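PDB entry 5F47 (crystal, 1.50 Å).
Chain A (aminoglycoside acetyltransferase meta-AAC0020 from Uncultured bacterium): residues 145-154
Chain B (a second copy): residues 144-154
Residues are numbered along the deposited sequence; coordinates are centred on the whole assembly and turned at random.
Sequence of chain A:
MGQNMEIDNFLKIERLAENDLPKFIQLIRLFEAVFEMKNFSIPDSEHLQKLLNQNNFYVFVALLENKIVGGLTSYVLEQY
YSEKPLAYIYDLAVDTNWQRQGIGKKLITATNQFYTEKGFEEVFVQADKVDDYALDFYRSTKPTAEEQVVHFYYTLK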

# COMPACT_ATOMS: atom_id res chain seq x y z
N ALA A 145 12.94 7.95 -8.18
CA ALA A 145 13.68 7.94 -6.93
C ALA A 145 13.71 6.56 -6.32
O ALA A 145 12.88 5.71 -6.63
CB ALA A 145 13.07 8.93 -5.93
N GLU A 146 14.68 6.37 -5.43
CA GLU A 146 14.88 5.15 -4.67
C GLU A 146 15.15 5.56 -3.24
O GLU A 146 15.99 6.41 -2.99
CB GLU A 146 16.06 4.35 -5.26
CG GLU A 146 16.58 3.24 -4.40
CD GLU A 146 17.82 2.60 -4.97
OE1 GLU A 146 18.12 2.79 -6.17
OE2 GLU A 146 18.50 1.89 -4.20
N GLU A 147 14.45 4.95 -2.29
CA GLU A 147 14.63 5.30 -0.88
C GLU A 147 14.73 4.06 0.00
O GLU A 147 13.97 3.12 -0.16
CB GLU A 147 13.48 6.20 -0.42
CG GLU A 147 13.48 7.56 -1.15
CD GLU A 147 12.30 8.46 -0.81
OE1 GLU A 147 11.58 8.16 0.17
OE2 GLU A 147 12.11 9.47 -1.53
N GLN A 148 15.66 4.09 0.95
CA GLN A 148 15.76 3.03 1.97
C GLN A 148 14.63 3.16 2.98
O GLN A 148 14.40 4.25 3.52
CB GLN A 148 17.09 3.11 2.70
CG GLN A 148 18.31 3.03 1.81
CD GLN A 148 18.47 1.67 1.18
OE1 GLN A 148 18.39 0.64 1.87
NE2 GLN A 148 18.72 1.64 -0.12
N VAL A 149 13.98 2.04 3.25
CA VAL A 149 12.76 2.00 4.04
C VAL A 149 12.84 0.83 5.02
O VAL A 149 13.52 -0.16 4.75
CB VAL A 149 11.54 1.92 3.09
CG1 VAL A 149 10.23 1.63 3.82
CG2 VAL A 149 11.43 3.23 2.30
N VAL A 150 12.21 0.98 6.18
CA VAL A 150 12.07 -0.15 7.10
C VAL A 150 10.59 -0.51 7.16
O VAL A 150 9.73 0.34 7.44
CB VAL A 150 12.63 0.14 8.50
CG1 VAL A 150 12.50 -1.10 9.38
CG2 VAL A 150 14.10 0.56 8.42
N HIS A 151 10.31 -1.77 6.86
CA HIS A 151 8.96 -2.30 6.78
C HIS A 151 8.66 -3.08 8.07
O HIS A 151 9.40 -3.98 8.44
CB HIS A 151 8.84 -3.18 5.53
CG HIS A 151 7.58 -3.99 5.44
ND1 HIS A 151 6.43 -3.53 4.82
CD2 HIS A 151 7.32 -5.26 5.82
CE1 HIS A 151 5.51 -4.47 4.87
NE2 HIS A 151 6.01 -5.53 5.47
N PHE A 152 7.58 -2.70 8.74
CA PHE A 152 7.15 -3.33 10.00
C PHE A 152 5.82 -4.01 9.78
O PHE A 152 4.97 -3.50 9.05
CB PHE A 152 6.99 -2.30 11.12
CG PHE A 152 8.25 -1.56 11.49
CD1 PHE A 152 8.58 -0.36 10.85
CD2 PHE A 152 9.09 -2.03 12.50
CE1 PHE A 152 9.73 0.34 11.20
CE2 PHE A 152 10.24 -1.34 12.85
CZ PHE A 152 10.56 -0.14 12.20
N TYR A 153 5.60 -5.16 10.39
CA TYR A 153 4.26 -5.72 10.37
C TYR A 153 3.88 -6.33 11.71
O TYR A 153 4.75 -6.65 12.54
CB TYR A 153 4.09 -6.74 9.23
CG TYR A 153 4.94 -7.98 9.32
CD1 TYR A 153 4.51 -9.10 10.01
CD2 TYR A 153 6.16 -8.04 8.66
CE1 TYR A 153 5.30 -10.24 10.08
CE2 TYR A 153 6.94 -9.16 8.71
CZ TYR A 153 6.52 -10.26 9.42
OH TYR A 153 7.31 -11.37 9.46
N TYR A 154 2.58 -6.46 11.89
CA TYR A 154 1.93 -6.96 13.09
C TYR A 154 1.05 -8.11 12.65
O TYR A 154 0.05 -7.88 11.95
CB TYR A 154 1.09 -5.87 13.77
CG TYR A 154 1.79 -4.54 14.01
CD1 TYR A 154 1.81 -3.55 13.02
CD2 TYR A 154 2.37 -4.25 15.25
CE1 TYR A 154 2.44 -2.33 13.24
CE2 TYR A 154 2.99 -3.03 15.48
CZ TYR A 154 3.01 -2.07 14.47
OH TYR A 154 3.62 -0.87 14.71
N THR B 144 5.70 -7.50 15.01
CA THR B 144 6.08 -8.91 14.89
C THR B 144 7.48 -9.03 14.31
O THR B 144 8.30 -9.83 14.79
CB THR B 144 5.07 -9.66 14.02
OG1 THR B 144 3.79 -9.54 14.63
CG2 THR B 144 5.44 -11.15 13.92
N ALA B 145 7.76 -8.22 13.30
CA ALA B 145 9.06 -8.21 12.66
C ALA B 145 9.30 -6.89 11.95
O ALA B 145 8.38 -6.08 11.76
CB ALA B 145 9.17 -9.37 11.68
N GLU B 146 10.55 -6.69 11.58
CA GLU B 146 10.96 -5.59 10.72
C GLU B 146 11.85 -6.12 9.61
O GLU B 146 12.62 -7.06 9.80
CB GLU B 146 11.66 -4.47 11.51
CG GLU B 146 12.98 -4.82 12.15
CD GLU B 146 13.64 -3.59 12.78
OE1 GLU B 146 14.59 -3.04 12.18
OE2 GLU B 146 13.19 -3.19 13.87
N GLU B 147 11.70 -5.50 8.44
CA GLU B 147 12.44 -5.88 7.23
C GLU B 147 13.09 -4.66 6.60
O GLU B 147 12.45 -3.61 6.48
CB GLU B 147 11.50 -6.56 6.21
CG GLU B 147 10.85 -7.82 6.78
CD GLU B 147 9.90 -8.53 5.81
OE1 GLU B 147 9.49 -7.93 4.81
OE2 GLU B 147 9.59 -9.73 6.07
N GLN B 148 14.34 -4.81 6.20
CA GLN B 148 15.04 -3.74 5.48
C GLN B 148 14.69 -3.79 4.01
O GLN B 148 14.96 -4.79 3.35
CB GLN B 148 16.55 -3.89 5.64
CG GLN B 148 17.03 -3.66 7.04
CD GLN B 148 16.96 -2.19 7.43
OE1 GLN B 148 17.30 -1.30 6.64
NE2 GLN B 148 16.53 -1.93 8.65
N VAL B 149 14.10 -2.72 3.50
CA VAL B 149 13.61 -2.73 2.14
C VAL B 149 13.96 -1.42 1.43
O VAL B 149 14.54 -0.51 2.02
CB VAL B 149 12.08 -2.96 2.07
CG1 VAL B 149 11.72 -4.31 2.71
CG2 VAL B 149 11.32 -1.83 2.74
N VAL B 150 13.62 -1.38 0.14
CA VAL B 150 13.88 -0.24 -0.72
C VAL B 150 12.59 0.10 -1.45
O VAL B 150 11.89 -0.81 -1.93
CB VAL B 150 15.00 -0.55 -1.73
CG1 VAL B 150 15.22 0.61 -2.67
CG2 VAL B 150 16.29 -0.92 -1.00
N HIS B 151 12.23 1.37 -1.49
CA HIS B 151 11.08 1.78 -2.30
C HIS B 151 11.56 2.47 -3.56
O HIS B 151 12.45 3.29 -3.51
CB HIS B 151 10.14 2.72 -1.53
CG HIS B 151 9.22 2.00 -0.58
ND1 HIS B 151 8.16 2.62 0.04
CD2 HIS B 151 9.23 0.71 -0.14
CE1 HIS B 151 7.54 1.75 0.82
NE2 HIS B 151 8.16 0.59 0.73
N PHE B 152 10.93 2.11 -4.67
CA PHE B 152 11.19 2.76 -5.95
C PHE B 152 9.94 3.51 -6.36
O PHE B 152 8.84 2.99 -6.23
CB PHE B 152 11.56 1.75 -7.03
CG PHE B 152 12.86 1.05 -6.76
CD1 PHE B 152 12.87 -0.15 -6.08
CD2 PHE B 152 14.06 1.58 -7.20
CE1 PHE B 152 14.08 -0.81 -5.82
CE2 PHE B 152 15.26 0.92 -6.93
CZ PHE B 152 15.26 -0.27 -6.26
N TYR B 153 10.13 4.74 -6.82
CA TYR B 153 9.03 5.65 -7.15
C TYR B 153 9.10 6.06 -8.60
O TYR B 153 10.17 6.46 -9.07
CB TYR B 153 9.08 6.91 -6.26
CG TYR B 153 8.99 6.61 -4.79
CD1 TYR B 153 7.75 6.44 -4.19
CD2 TYR B 153 10.12 6.50 -4.01
CE1 TYR B 153 7.64 6.16 -2.84
CE2 TYR B 153 10.02 6.21 -2.66
CZ TYR B 153 8.79 6.05 -2.09
OH TYR B 153 8.70 5.76 -0.74
N TYR B 154 7.95 6.00 -9.27
CA TYR B 154 7.82 6.48 -10.65
C TYR B 154 6.82 7.63 -10.63
O TYR B 154 5.62 7.43 -10.55
CB TYR B 154 7.33 5.36 -11.58
CG TYR B 154 8.12 4.06 -11.50
CD1 TYR B 154 7.79 3.06 -10.59
CD2 TYR B 154 9.16 3.82 -12.38
CE1 TYR B 154 8.51 1.87 -10.53
CE2 TYR B 154 9.88 2.62 -12.35
CZ TYR B 154 9.54 1.66 -11.42
OH TYR B 154 10.23 0.47 -11.38
O HOH W 1 16.63 -0.29 3.95
O HOH W 2 9.98 -11.18 8.44

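The two copies pair their 145-154 strands antiparallel, with Val149(A) opposite Val149(B). The backbone fixes this register. Val149(A) N donates to Val149(B) O at 2.9 Å, and Val149(B) N returns a bond to Val149(A) O at 2.9 Å. Further bonds run outward to both ends. Beyond the last regular pair, Thr144(B) N also donates to Tyr153(A) O at 2.8 Å, while the bond from Ala145(B) N to the same oxygen is weak at 3.5 Å.

The sequence matches, but several rotamers do not, and the differences mostly gather on the face that carries Val149, His151 and Tyr153. Val149(A) is t and Val149(B) is m. The A rotamer places CG2 of Val149(A) over one face of the His151(B) ring, 4.0 Å from its centroid, a CH-pi contact. His151(B) is m, and its ND1 donates to Tyr153(B) OH at 3.3 Å within the same strand. His151(A) is t instead; its CD2 lies 3.6 Å from Glu147(B) OE1.

Tyr153 also splits. In copy A it is p, and the ring leans over the partner strand: Tyr153(A) CZ is 3.6 Å from Ala145(B) CB. Water 2 hydrogen-bonds to Tyr153(A) OH (2.9 Å) and donates to Glu147(B) OE2 (2.8 Å). Tyr153(B) is m, and its CD2 stays 4.3 Å from Ala145(A) CB.

The other face is more symmetric. Both Gln148 side chains are m at chi1 and chi2, a fold that brings their ends back to the partner's Val150. Gln148(A) NE2 is 3.6 Å from Val150(B) CG2, and Gln148(B) NE2 is 3.5 Å from Val150(A) CG2. Both Phe152 rings are m. Glu146 breaks the match: t in A, with CG 3.4 Å from Val150(B) CG1, and p in B. Even so, each carboxylate reaches the opposing Phe152, with Glu146(A) OE1 3.5 Å from Phe152(B) CE2.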